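Local coordinates for protein aryl esterase (Mycobacterium smegmatis, PDB 2Q0Q) that hydrolyses aryl esters and catalyses acyl transfer to alcohols in water, working as an oligomeric member of the SGNH hydrolase family, at residues Thr58-Pro63 against Phe100-Leu105; Asn69-Leu74 against Ser112-Gln117; Asn94-Tyr99 against Leu152-Gly157. All coordinates share one frame; numbering follows the deposited sequence.

The three contacts trace one path from the layer of helices to the probable active site of this SGNH hydrolase. Contact 1 lies between the other two, its centre about 13 Å from that of contact 2 and about 9 Å from that of contact 3. Asp61 OD1 and Asn69 ND2, 3.0 Å apart, probably join contact 1 to contact 2 by a hydrogen bond. Two likely bonds of 2.6 Å lead to contact 3, Thr58 OG1 with Asp95 OD2 and Asp62 OD2 with Tyr99 OH. Contacts 2 and 3 stay about 8 Å apart at their nearest atoms, and contact 3 alone of the three holds the bound sulfate ion.

Contact 1 (Thr58-Pro63 against Phe100-Leu105); sequences TNIDDP and FRRTPL
Two strand-to-helix loops of the SGNH alpha/beta fold meet where Asn59, Ile60 and Asp62, on the connection from strand 46-52 to helix 70-81, face Phe100 and Arg102, on the approach to helix 104-119. The contact illustrates how a single aliphatic side chain can pack against a guanidinium and an aromatic ring at once. Arg102 comes end-on, presenting both terminal nitrogens to one acceptor: Arg102 NH2 lies 2.8 Å from Asn59 OD1, and Arg102 NH1 lies 2.9 Å from that same Asn59 OD1. The NH1 bond runs almost straight along the C=O axis (179°), whereas NH2 arrives from the side and tilted out of the carbonyl plane. The oxygen itself stays in the guanidinium plane. Asp95 adds a salt bridge to NH1 and is also hydrogen-bonded to Thr58 OG1, so the cation probably sits in a well-compensated setting.

Ile60 is wedged between the guanidinium and the Phe100 ring. Ile60 CB stands over the centre of the guanidinium face, 3.7 Å from Arg102 NH2. With CG1 anti to the backbone N (chi1 178°), the longer branch runs alongside the aromatic ring and brings Ile60 CD1 to 3.6 Å from Phe100 CD2. The other branch makes the CH-pi contact, Ile60 CG2 lying 4.2 Å from the centroid of the Phe100 ring and 19° off the ring normal.

At its edge Phe100 meets an oxygen, Asp61 O, in the ring plane and 3.5 Å from Phe100 CE2. Asp62, whose carboxylate is hydrogen-bonded to Thr64 and Tyr99, comes obliquely, its carboxylate plane at a right angle to the ring and Asp62 OD2 3.6 Å from Phe100 CZ.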
ATOM      1  N   THR G  58      13.896  13.325  11.578  1.00 16.40           N
ATOM      2  CA  THR G  58      13.927  14.153  10.366  1.00 15.79           C
ATOM      3  C   THR G  58      12.788  13.735   9.441  1.00 15.50           C
ATOM      4  O   THR G  58      11.895  14.540   9.151  1.00 15.85           O
ATOM      5  CB  THR G  58      15.277  14.075   9.601  1.00 15.80           C
ATOM      6  OG1 THR G  58      15.583  12.705   9.287  1.00 16.08           O
ATOM      7  CG2 THR G  58      16.391  14.723  10.415  1.00 16.28           C
ATOM      8  N   ASN G  59      12.814  12.480   9.009  1.00 15.28           N
ATOM      9  CA  ASN G  59      11.861  11.975   8.013  1.00 16.18           C
ATOM     10  C   ASN G  59      11.654  10.466   8.053  1.00 17.39           C
ATOM     11  O   ASN G  59      11.374   9.837   7.010  1.00 18.13           O
ATOM     12  CB  ASN G  59      12.312  12.398   6.612  1.00 15.60           C
ATOM     13  CG  ASN G  59      13.427  11.514   6.050  1.00 15.82           C
ATOM     14  OD1 ASN G  59      14.275  11.008   6.792  1.00 15.43           O
ATOM     15  ND2 ASN G  59      13.431  11.349   4.714  1.00 15.69           N
ATOM     16  N   ILE G  60      11.756   9.875   9.236  1.00 18.60           N
ATOM     17  CA  ILE G  60      11.580   8.443   9.344  1.00 19.69           C
ATOM     18  C   ILE G  60      10.491   8.138  10.363  1.00 20.51           C
ATOM     19  O   ILE G  60      10.489   8.676  11.471  1.00 21.10           O
ATOM     20  CB  ILE G  60      12.941   7.704   9.621  1.00 20.31           C
ATOM     21  CG1 ILE G  60      12.724   6.198   9.778  1.00 20.59           C
ATOM     22  CG2 ILE G  60      13.651   8.262  10.838  1.00 19.68           C
ATOM     23  CD1 ILE G  60      13.963   5.388   9.524  1.00 21.02           C
ATOM     24  N   ASP G  61       9.555   7.285   9.966  1.00 20.77           N
ATOM     25  CA  ASP G  61       8.506   6.818  10.855  1.00 22.00           C
ATOM     26  C   ASP G  61       9.085   6.068  12.052  1.00 21.67           C
ATOM     27  O   ASP G  61       9.914   5.164  11.891  1.00 22.06           O
ATOM     28  CB  ASP G  61       7.560   5.877  10.100  1.00 22.13           C
ATOM     29  CG  ASP G  61       6.740   6.602   9.024  1.00 22.44           C
ATOM     30  OD1 ASP G  61       6.611   7.848   9.086  1.00 24.59           O
ATOM     31  OD2 ASP G  61       6.234   5.924   8.115  1.00 25.74           O
ATOM     32  N   ASP G  62       8.649   6.435  13.245  1.00 22.20           N
ATOM     33  CA  ASP G  62       9.034   5.693  14.446  1.00 22.75           C
ATOM     34  C   ASP G  62       8.013   4.565  14.622  1.00 23.27           C
ATOM     35  O   ASP G  62       6.789   4.826  14.618  1.00 22.63           O
ATOM     36  CB  ASP G  62       9.096   6.617  15.670  1.00 22.44           C
ATOM     37  CG  ASP G  62       9.678   5.927  16.906  1.00 22.27           C
ATOM     38  OD1 ASP G  62       9.138   4.870  17.280  1.00 23.36           O
ATOM     39  OD2 ASP G  62      10.656   6.428  17.525  1.00 21.38           O
ATOM     40  N   PRO G  63       8.487   3.303  14.730  1.00 24.29           N
ATOM     41  CA  PRO G  63       7.540   2.172  14.762  1.00 24.42           C
ATOM     42  C   PRO G  63       6.679   2.112  16.027  1.00 24.93           C
ATOM     43  O   PRO G  63       5.678   1.401  16.055  1.00 24.98           O
ATOM     44  CB  PRO G  63       8.451   0.937  14.692  1.00 24.72           C
ATOM     45  CG  PRO G  63       9.764   1.383  15.161  1.00 25.53           C
ATOM     46  CD  PRO G  63       9.887   2.846  14.800  1.00 24.40           C
ATOM     47  N   PHE G 100      16.659   2.685  14.375  1.00 17.64           N
ATOM     48  CA  PHE G 100      16.539   3.268  13.036  1.00 17.57           C
ATOM     49  C   PHE G 100      17.648   2.805  12.085  1.00 17.66           C
ATOM     50  O   PHE G 100      17.491   2.944  10.871  1.00 19.05           O
ATOM     51  CB  PHE G 100      16.506   4.793  13.081  1.00 16.96           C
ATOM     52  CG  PHE G 100      15.236   5.357  13.678  1.00 16.36           C
ATOM     53  CD1 PHE G 100      15.297   6.222  14.749  1.00 15.16           C
ATOM     54  CD2 PHE G 100      13.988   5.038  13.145  1.00 17.48           C
ATOM     55  CE1 PHE G 100      14.162   6.768  15.304  1.00 17.92           C
ATOM     56  CE2 PHE G 100      12.853   5.565  13.705  1.00 17.07           C
ATOM     57  CZ  PHE G 100      12.950   6.426  14.811  1.00 16.85           C
ATOM     58  N   ARG G 101      18.741   2.259  12.633  1.00 18.30           N
ATOM     59  CA  ARG G 101      19.861   1.790  11.823  1.00 18.36           C
ATOM     60  C   ARG G 101      20.306   2.818  10.777  1.00 17.86           C
ATOM     61  O   ARG G 101      20.582   2.479   9.620  1.00 18.85           O
ATOM     62  CB  ARG G 101      19.533   0.437  11.188  1.00 18.81           C
ATOM     63  CG  ARG G 101      19.386  -0.679  12.229  1.00 19.45           C
ATOM     64  CD  ARG G 101      18.465  -1.746  11.755  1.00 21.82           C
ATOM     65  NE  ARG G 101      18.526  -2.975  12.556  1.00 24.76           N
ATOM     66  CZ  ARG G 101      17.700  -3.298  13.562  1.00 27.85           C
ATOM     67  NH1 ARG G 101      16.719  -2.471  13.968  1.00 28.28           N
ATOM     68  NH2 ARG G 101      17.861  -4.474  14.173  1.00 26.69           N
ATOM     69  N   ARG G 102      20.363   4.078  11.189  1.00 17.24           N
ATOM     70  CA  ARG G 102      20.781   5.160  10.292  1.00 17.21           C
ATOM     71  C   ARG G 102      22.224   5.604  10.495  1.00 17.68           C
ATOM     72  O   ARG G 102      22.727   5.633  11.614  1.00 17.67           O
ATOM     73  CB  ARG G 102      19.873   6.380  10.435  1.00 18.06           C
ATOM     74  CG  ARG G 102      18.581   6.269   9.653  1.00 17.46           C
ATOM     75  CD  ARG G 102      17.833   7.597   9.570  1.00 17.11           C
ATOM     76  NE  ARG G 102      16.880   7.553   8.454  1.00 18.95           N
ATOM     77  CZ  ARG G 102      16.200   8.591   7.968  1.00 17.19           C
ATOM     78  NH1 ARG G 102      16.297   9.800   8.502  1.00 17.41           N
ATOM     79  NH2 ARG G 102      15.396   8.395   6.929  1.00 18.67           N
ATOM     80  N   THR G 103      22.868   5.934   9.385  1.00 17.30           N
ATOM     81  CA  THR G 103      24.191   6.556   9.370  1.00 16.59           C
ATOM     82  C   THR G 103      24.005   8.076   9.407  1.00 17.05           C
ATOM     83  O   THR G 103      22.912   8.572   9.160  1.00 16.12           O
ATOM     84  CB  THR G 103      24.945   6.193   8.075  1.00 16.81           C
ATOM     85  OG1 THR G 103      24.273   6.774   6.948  1.00 17.55           O
ATOM     86  CG2 THR G 103      25.023   4.662   7.896  1.00 17.64           C
ATOM     87  N   PRO G 104      25.081   8.829   9.732  1.00 16.19           N
ATOM     88  CA  PRO G 104      24.995  10.297   9.638  1.00 16.15           C
ATOM     89  C   PRO G 104      24.556  10.790   8.256  1.00 15.95           C
ATOM     90  O   PRO G 104      23.821  11.769   8.164  1.00 15.06           O
ATOM     91  CB  PRO G 104      26.423  10.759   9.957  1.00 16.42           C
ATOM     92  CG  PRO G 104      26.959   9.669  10.811  1.00 17.14           C
ATOM     93  CD  PRO G 104      26.377   8.394  10.276  1.00 16.70           C
ATOM     94  N   LEU G 105      24.983  10.096   7.203  1.00 15.09           N
ATOM     95  CA  LEU G 105      24.542  10.426   5.843  1.00 15.39           C
ATOM     96  C   LEU G 105      23.022  10.271   5.692  1.00 14.94           C
ATOM     97  O   LEU G 105      22.350  11.150   5.126  1.00 15.36           O
ATOM     98  CB  LEU G 105      25.205   9.545   4.798  1.00 14.77           C
ATOM     99  CG  LEU G 105      24.589   9.679   3.398  1.00 16.20           C
ATOM    100  CD1 LEU G 105      24.708  11.111   2.875  1.00 16.31           C
ATOM    101  CD2 LEU G 105      25.230   8.683   2.446  1.00 16.04           C
TER

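Contact 2 (Asn69-Leu74 against Ser112-Gln117)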
ATOM      1  N   ASN G  69       7.398  11.608  12.465  1.00 17.97           N
ATOM      2  CA  ASN G  69       8.094  11.903  11.211  1.00 16.83           C
ATOM      3  C   ASN G  69       8.042  13.404  10.905  1.00 16.05           C
ATOM      4  O   ASN G  69       6.969  13.941  10.516  1.00 16.66           O
ATOM      5  CB  ASN G  69       7.465  11.093  10.081  1.00 17.82           C
ATOM      6  CG  ASN G  69       8.189  11.252   8.744  1.00 17.41           C
ATOM      7  OD1 ASN G  69       8.711  12.322   8.420  1.00 18.18           O
ATOM      8  ND2 ASN G  69       8.203  10.188   7.961  1.00 19.78           N
ATOM      9  N   GLY G  70       9.182  14.088  11.063  1.00 16.27           N
ATOM     10  CA  GLY G  70       9.218  15.543  10.909  1.00 16.01           C
ATOM     11  C   GLY G  70       8.743  15.988   9.538  1.00 15.99           C
ATOM     12  O   GLY G  70       7.908  16.892   9.421  1.00 16.12           O
ATOM     13  N   ALA G  71       9.190  15.283   8.489  1.00 15.84           N
ATOM     14  CA  ALA G  71       8.851  15.656   7.102  1.00 15.68           C
ATOM     15  C   ALA G  71       7.383  15.433   6.771  1.00 15.70           C
ATOM     16  O   ALA G  71       6.892  15.984   5.790  1.00 16.35           O
ATOM     17  CB  ALA G  71       9.705  14.876   6.122  1.00 16.63           C
ATOM     18  N   SER G  72       6.706  14.632   7.581  1.00 15.97           N
ATOM     19  CA  SER G  72       5.272  14.393   7.344  1.00 16.92           C
ATOM     20  C   SER G  72       4.485  15.629   7.742  1.00 17.15           C
ATOM     21  O   SER G  72       3.413  15.890   7.192  1.00 18.14           O
ATOM     22  CB  SER G  72       4.748  13.195   8.154  1.00 16.90           C
ATOM     23  OG  SER G  72       5.264  11.974   7.666  1.00 20.13           O
ATOM     24  N   TYR G  73       5.013  16.364   8.710  1.00 17.03           N
ATOM     25  CA  TYR G  73       4.314  17.454   9.362  1.00 17.25           C
ATOM     26  C   TYR G  73       4.740  18.816   8.807  1.00 17.28           C
ATOM     27  O   TYR G  73       3.937  19.746   8.717  1.00 16.83           O
ATOM     28  CB  TYR G  73       4.619  17.340  10.842  1.00 18.15           C
ATOM     29  CG  TYR G  73       3.916  18.248  11.820  1.00 19.10           C
ATOM     30  CD1 TYR G  73       4.433  19.486  12.144  1.00 20.35           C
ATOM     31  CD2 TYR G  73       2.805  17.808  12.529  1.00 21.70           C
ATOM     32  CE1 TYR G  73       3.827  20.304  13.095  1.00 20.14           C
ATOM     33  CE2 TYR G  73       2.183  18.614  13.478  1.00 19.55           C
ATOM     34  CZ  TYR G  73       2.706  19.860  13.768  1.00 19.52           C
ATOM     35  OH  TYR G  73       2.121  20.666  14.730  1.00 20.67           O
ATOM     36  N   LEU G  74       6.014  18.953   8.438  1.00 16.95           N
ATOM     37  CA  LEU G  74       6.541  20.291   8.199  1.00 16.29           C
ATOM     38  C   LEU G  74       5.812  21.088   7.097  1.00 16.67           C
ATOM     39  O   LEU G  74       5.515  22.250   7.297  1.00 16.78           O
ATOM     40  CB  LEU G  74       8.052  20.261   7.930  1.00 16.09           C
ATOM     41  CG  LEU G  74       8.718  21.618   7.678  1.00 16.61           C
ATOM     42  CD1 LEU G  74       8.523  22.553   8.853  1.00 17.70           C
ATOM     43  CD2 LEU G  74      10.216  21.421   7.388  1.00 16.47           C
ATOM     44  N   SER G 112      17.928  17.142   4.503  1.00 15.54           N
ATOM     45  CA  SER G 112      17.818  17.756   3.152  1.00 15.49           C
ATOM     46  C   SER G 112      16.365  17.824   2.637  1.00 15.87           C
ATOM     47  O   SER G 112      15.983  18.784   1.985  1.00 15.93           O
ATOM     48  CB  SER G 112      18.698  17.025   2.121  1.00 16.74           C
ATOM     49  OG  SER G 112      18.083  15.846   1.577  1.00 16.57           O
ATOM     50  N   VAL G 113      15.583  16.796   2.944  1.00 15.22           N
ATOM     51  CA  VAL G 113      14.146  16.812   2.672  1.00 15.33           C
ATOM     52  C   VAL G 113      13.456  17.996   3.377  1.00 15.00           C
ATOM     53  O   VAL G 113      12.669  18.706   2.760  1.00 14.78           O
ATOM     54  CB  VAL G 113      13.496  15.464   3.085  1.00 14.96           C
ATOM     55  CG1 VAL G 113      11.972  15.542   3.022  1.00 16.61           C
ATOM     56  CG2 VAL G 113      14.000  14.324   2.197  1.00 15.93           C
ATOM     57  N   LEU G 114      13.741  18.194   4.658  1.00 14.72           N
ATOM     58  CA  LEU G 114      13.145  19.301   5.416  1.00 14.86           C
ATOM     59  C   LEU G 114      13.557  20.684   4.845  1.00 15.37           C
ATOM     60  O   LEU G 114      12.712  21.585   4.665  1.00 15.26           O
ATOM     61  CB  LEU G 114      13.520  19.176   6.903  1.00 14.79           C
ATOM     62  CG  LEU G 114      13.045  17.899   7.628  1.00 14.97           C
ATOM     63  CD1 LEU G 114      13.509  17.865   9.062  1.00 13.77           C
ATOM     64  CD2 LEU G 114      11.558  17.780   7.606  1.00 15.44           C
ATOM     65  N   VAL G 115      14.839  20.847   4.527  1.00 14.96           N
ATOM     66  CA  VAL G 115      15.296  22.080   3.892  1.00 13.82           C
ATOM     67  C   VAL G 115      14.581  22.324   2.593  1.00 14.60           C
ATOM     68  O   VAL G 115      14.080  23.411   2.356  1.00 15.50           O
ATOM     69  CB  VAL G 115      16.823  22.064   3.636  1.00 14.33           C
ATOM     70  CG1 VAL G 115      17.283  23.343   2.899  1.00 14.27           C
ATOM     71  CG2 VAL G 115      17.578  21.925   4.951  1.00 14.83           C
ATOM     72  N   THR G 116      14.485  21.292   1.783  1.00 14.99           N
ATOM     73  CA  THR G 116      13.793  21.409   0.493  1.00 15.61           C
ATOM     74  C   THR G 116      12.327  21.816   0.666  1.00 15.63           C
ATOM     75  O   THR G 116      11.822  22.681  -0.084  1.00 15.81           O
ATOM     76  CB  THR G 116      13.919  20.096  -0.316  1.00 15.63           C
ATOM     77  OG1 THR G 116      15.302  19.842  -0.583  1.00 17.62           O
ATOM     78  CG2 THR G 116      13.202  20.193  -1.639  1.00 15.65           C
ATOM     79  N   GLN G 117      11.669  21.233   1.667  1.00 15.19           N
ATOM     80  CA  GLN G 117      10.289  21.647   2.039  1.00 15.18           C
ATOM     81  C   GLN G 117      10.198  23.146   2.418  1.00 15.02           C
ATOM     82  O   GLN G 117       9.221  23.837   2.068  1.00 15.36           O
ATOM     83  CB  GLN G 117       9.749  20.773   3.172  1.00 15.32           C
ATOM     84  CG  GLN G 117       9.489  19.318   2.813  1.00 14.87           C
ATOM     85  CD  GLN G 117       9.060  18.458   3.996  1.00 15.32           C
ATOM     86  OE1 GLN G 117       9.255  18.824   5.157  1.00 14.87           O
ATOM     87  NE2 GLN G 117       8.440  17.298   3.696  1.00 15.13           N
TER
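Ala71 and Leu74 on helix 70-81 pack against Leu114 and Gln117 on helix 104-119, a compact example of how two helices running the same way share apolar and polar contacts. The short segments are almost parallel, 6° apart, with their axes 9.7 Å from each other at closest approach.

The apolar part centres on Leu114, whose CD2 branch projects between Ala71 and Leu74. Leu114 CD2 lies 3.5 Å from Ala71 CA, close enough to press on the backbone as well as on the side chain. Further along the helix, Leu74 CD2 meets Leu114 CD2 at 3.9 Å. Ala71 CB completes the patch by touching Val113 CG1, also at 3.9 Å.

The polar part is a side chain bonded to a main chain. Gln117, extended beyond CG, reaches across so that Gln117 NE2 donates to Ala71 O at 2.9 Å, with the N-H pointing nearly straight (158°). The donor lies in the carbonyl plane, on a lone pair of Ala71 O. This bond turns the other end of the amide toward Leu74, setting Gln117 OE1 3.3 Å from Leu74 CB. That oxygen is buried against hydrocarbon and has no polar partner in the model, an unevenly satisfied amide.

Helix capping forms a third kind. Asn69 is the N-cap of helix 70-81, its OD1 accepting a weak bond from Ser72 N, while its ND2 is bonded to Asp61.

Beyond the interface, Leu74 touches Phe8 of strand 3-9, and Val115 touches strand 133-138. Neighbouring parallel helices laid over a parallel sheet, each from one beta-alpha-beta crossover, are typical of the alpha/beta sandwich of SGNH hydrolases.

Contact 3 (Asn94-Tyr99 against Leu152-Gly157); sequences NDTKAY and LIFEGG. With SO4 (sulfate ion), chain U.
The backbones of Lys97 and Phe154 draw together to 4.4 Å between their CA atoms, and beside them Ala98 N donates to Ile153 O, a short bond of 2.6 Å, at the end of helix 148-153. A water adds a second bridge by donating to both Thr96 O and Glu155 O. Gly157 has no side chain to intervene, and Gly157 CA comes within 3.4 Å of Thr96 O.

Lys97 carries the side-chain contact. Lys97 CG lies over one face of Phe154, 3.9 Å from the ring centroid and 23° off the normal, in a CH-pi contact. The extended chain then passes across the ring, Lys97 CE standing 3.6 Å from Phe154 CZ, and delivers Lys97 NZ to O3 of a sulfate ion, probably from the crystallisation liquor, at 3.1 Å. Asn94 ND2 holds O2 of the same ion at 2.9 Å and also donates to Arg56 O. Ser11, His195 and Ala55 N complete the grip on the sulfate. Asn94 lies in a Gly-Thr-Asn-Asp sequence, as in the Asn-bearing block of SGNH hydrolases, so the anion probably marks the oxyanion hole beside the likely Ser11-His195-Asp192 triad. Away from the sulfate, the edge of the Tyr99 ring touches Ile153 CB.

Residues 94-99 lie in the connection from strand 86-90 to helix 104-119, whose Ile107 packs on Thr96, while 152-157 turns from helix 148-153 into helix 157-161; Leu105, on helix 104-119 of a neighbouring subunit, packs on both Ala98 and Ile153.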
ATOM      1  N   ASN G  94      17.189  12.082  17.264  1.00 16.58           N
ATOM      2  CA  ASN G  94      16.364  10.877  17.361  1.00 16.73           C
ATOM      3  C   ASN G  94      16.626   9.862  16.262  1.00 15.84           C
ATOM      4  O   ASN G  94      16.512   8.656  16.484  1.00 16.94           O
ATOM      5  CB  ASN G  94      14.894  11.249  17.534  1.00 16.93           C
ATOM      6  CG  ASN G  94      14.659  11.964  18.865  1.00 18.92           C
ATOM      7  OD1 ASN G  94      15.289  11.616  19.874  1.00 21.32           O
ATOM      8  ND2 ASN G  94      13.849  13.009  18.855  1.00 20.05           N
ATOM      9  N   ASP G  95      17.019  10.340  15.097  1.00 15.23           N
ATOM     10  CA  ASP G  95      17.454   9.465  14.013  1.00 15.65           C
ATOM     11  C   ASP G  95      18.620   8.559  14.412  1.00 15.72           C
ATOM     12  O   ASP G  95      18.830   7.532  13.776  1.00 14.26           O
ATOM     13  CB  ASP G  95      17.908  10.280  12.808  1.00 15.84           C
ATOM     14  CG  ASP G  95      16.808  11.138  12.201  1.00 17.54           C
ATOM     15  OD1 ASP G  95      16.199  11.971  12.914  1.00 16.92           O
ATOM     16  OD2 ASP G  95      16.602  11.006  10.989  1.00 17.73           O
ATOM     17  N   THR G  96      19.399   8.962  15.431  1.00 15.85           N
ATOM     18  CA  THR G  96      20.548   8.160  15.874  1.00 16.21           C
ATOM     19  C   THR G  96      20.170   7.058  16.847  1.00 16.83           C
ATOM     20  O   THR G  96      21.059   6.343  17.304  1.00 15.72           O
ATOM     21  CB  THR G  96      21.682   8.983  16.539  1.00 16.77           C
ATOM     22  OG1 THR G  96      21.288   9.368  17.867  1.00 16.54           O
ATOM     23  CG2 THR G  96      22.079  10.199  15.681  1.00 15.41           C
ATOM     24  N   LYS G  97      18.881   6.906  17.177  1.00 16.68           N
ATOM     25  CA  LYS G  97      18.457   5.761  17.965  1.00 17.38           C
ATOM     26  C   LYS G  97      18.792   4.474  17.217  1.00 17.04           C
ATOM     27  O   LYS G  97      18.689   4.412  15.992  1.00 16.92           O
ATOM     28  CB  LYS G  97      16.981   5.838  18.309  1.00 17.68           C
ATOM     29  CG  LYS G  97      16.643   6.967  19.298  1.00 18.22           C
ATOM     30  CD  LYS G  97      15.148   7.137  19.435  1.00 18.48           C
ATOM     31  CE  LYS G  97      14.843   8.190  20.450  1.00 17.69           C
ATOM     32  NZ  LYS G  97      13.392   8.519  20.563  1.00 20.14           N
ATOM     33  N   ALA G  98      19.190   3.454  17.977  1.00 17.24           N
ATOM     34  CA  ALA G  98      19.750   2.206  17.406  1.00 17.34           C
ATOM     35  C   ALA G  98      18.805   1.515  16.444  1.00 18.02           C
ATOM     36  O   ALA G  98      19.248   0.950  15.435  1.00 18.15           O
ATOM     37  CB  ALA G  98      20.171   1.227  18.525  1.00 17.99           C
ATOM     38  N   TYR G  99      17.512   1.552  16.766  1.00 17.96           N
ATOM     39  CA  TYR G  99      16.519   0.839  15.969  1.00 18.77           C
ATOM     40  C   TYR G  99      16.266   1.437  14.590  1.00 18.57           C
ATOM     41  O   TYR G  99      15.712   0.756  13.723  1.00 20.31           O
ATOM     42  CB  TYR G  99      15.207   0.645  16.734  1.00 19.14           C
ATOM     43  CG  TYR G  99      14.498   1.881  17.262  1.00 20.75           C
ATOM     44  CD1 TYR G  99      13.552   2.550  16.502  1.00 20.45           C
ATOM     45  CD2 TYR G  99      14.738   2.347  18.556  1.00 20.02           C
ATOM     46  CE1 TYR G  99      12.859   3.671  17.017  1.00 20.41           C
ATOM     47  CE2 TYR G  99      14.062   3.454  19.068  1.00 20.01           C
ATOM     48  CZ  TYR G  99      13.130   4.115  18.295  1.00 20.76           C
ATOM     49  OH  TYR G  99      12.475   5.204  18.828  1.00 21.18           O
ATOM     50  N   LEU G 152      19.951   1.788  25.942  1.00 17.70           N
ATOM     51  CA  LEU G 152      19.598   0.777  24.943  1.00 18.24           C
ATOM     52  C   LEU G 152      19.157   1.421  23.644  1.00 18.06           C
ATOM     53  O   LEU G 152      19.692   1.093  22.574  1.00 18.54           O
ATOM     54  CB  LEU G 152      18.485  -0.158  25.441  1.00 17.89           C
ATOM     55  CG  LEU G 152      18.986  -1.314  26.307  1.00 20.56           C
ATOM     56  CD1 LEU G 152      17.919  -1.840  27.260  1.00 21.93           C
ATOM     57  CD2 LEU G 152      19.557  -2.448  25.425  1.00 22.96           C
ATOM     58  N   ILE G 153      18.170   2.316  23.718  1.00 18.14           N
ATOM     59  CA  ILE G 153      17.599   2.869  22.471  1.00 17.99           C
ATOM     60  C   ILE G 153      18.599   3.761  21.727  1.00 18.22           C
ATOM     61  O   ILE G 153      18.523   3.917  20.497  1.00 18.22           O
ATOM     62  CB  ILE G 153      16.252   3.630  22.673  1.00 17.91           C
ATOM     63  CG1 ILE G 153      16.433   4.904  23.487  1.00 18.07           C
ATOM     64  CG2 ILE G 153      15.208   2.723  23.334  1.00 17.64           C
ATOM     65  CD1 ILE G 153      15.205   5.772  23.557  1.00 18.67           C
ATOM     66  N   PHE G 154      19.536   4.348  22.463  1.00 18.49           N
ATOM     67  CA  PHE G 154      20.542   5.205  21.848  1.00 18.81           C
ATOM     68  C   PHE G 154      21.910   4.537  21.620  1.00 18.87           C
ATOM     69  O   PHE G 154      22.873   5.217  21.313  1.00 19.74           O
ATOM     70  CB  PHE G 154      20.728   6.479  22.685  1.00 18.83           C
ATOM     71  CG  PHE G 154      19.739   7.566  22.372  1.00 18.86           C
ATOM     72  CD1 PHE G 154      18.715   7.911  23.259  1.00 17.13           C
ATOM     73  CD2 PHE G 154      19.820   8.239  21.164  1.00 15.86           C
ATOM     74  CE1 PHE G 154      17.795   8.937  22.929  1.00 18.89           C
ATOM     75  CE2 PHE G 154      18.909   9.238  20.836  1.00 18.71           C
ATOM     76  CZ  PHE G 154      17.902   9.594  21.722  1.00 16.91           C
ATOM     77  N   GLU G 155      21.979   3.219  21.739  1.00 19.58           N
ATOM     78  CA  GLU G 155      23.238   2.499  21.543  1.00 20.08           C
ATOM     79  C   GLU G 155      23.823   2.858  20.161  1.00 19.41           C
ATOM     80  O   GLU G 155      23.157   2.731  19.134  1.00 18.37           O
ATOM     81  CB  GLU G 155      22.989   0.994  21.673  1.00 20.39           C
ATOM     82  CG  GLU G 155      24.212   0.111  21.493  1.00 21.21           C
ATOM     83  CD  GLU G 155      23.984  -1.334  21.974  1.00 24.35           C
ATOM     84  OE1 GLU G 155      23.263  -1.556  22.989  1.00 29.58           O
ATOM     85  OE2 GLU G 155      24.548  -2.260  21.344  1.00 33.67           O
ATOM     86  N   GLY G 156      25.056   3.362  20.150  1.00 18.89           N
ATOM     87  CA  GLY G 156      25.690   3.803  18.905  1.00 18.90           C
ATOM     88  C   GLY G 156      25.355   5.233  18.499  1.00 19.06           C
ATOM     89  O   GLY G 156      25.916   5.757  17.528  1.00 17.97           O
ATOM     90  N   GLY G 157      24.437   5.866  19.229  1.00 19.27           N
ATOM     91  CA  GLY G 157      23.926   7.180  18.852  1.00 19.79           C
ATOM     92  C   GLY G 157      24.903   8.309  19.101  1.00 20.20           C
ATOM     93  O   GLY G 157      25.016   9.215  18.290  1.00 20.16           O
TER
HETATM   94  S   SO4 U1830      13.606  12.351  22.534  1.00 24.38           S
HETATM   95  O1  SO4 U1830      15.073  11.999  22.480  1.00 22.17           O
HETATM   96  O2  SO4 U1830      13.351  13.502  21.635  1.00 22.58           O
HETATM   97  O3  SO4 U1830      12.868  11.098  22.281  1.00 22.41           O
HETATM   98  O4  SO4 U1830      13.303  12.814  23.893  1.00 21.89           O
HETATM   99  O   HOH W   1      22.518   4.129  16.785  1.00 18.12           O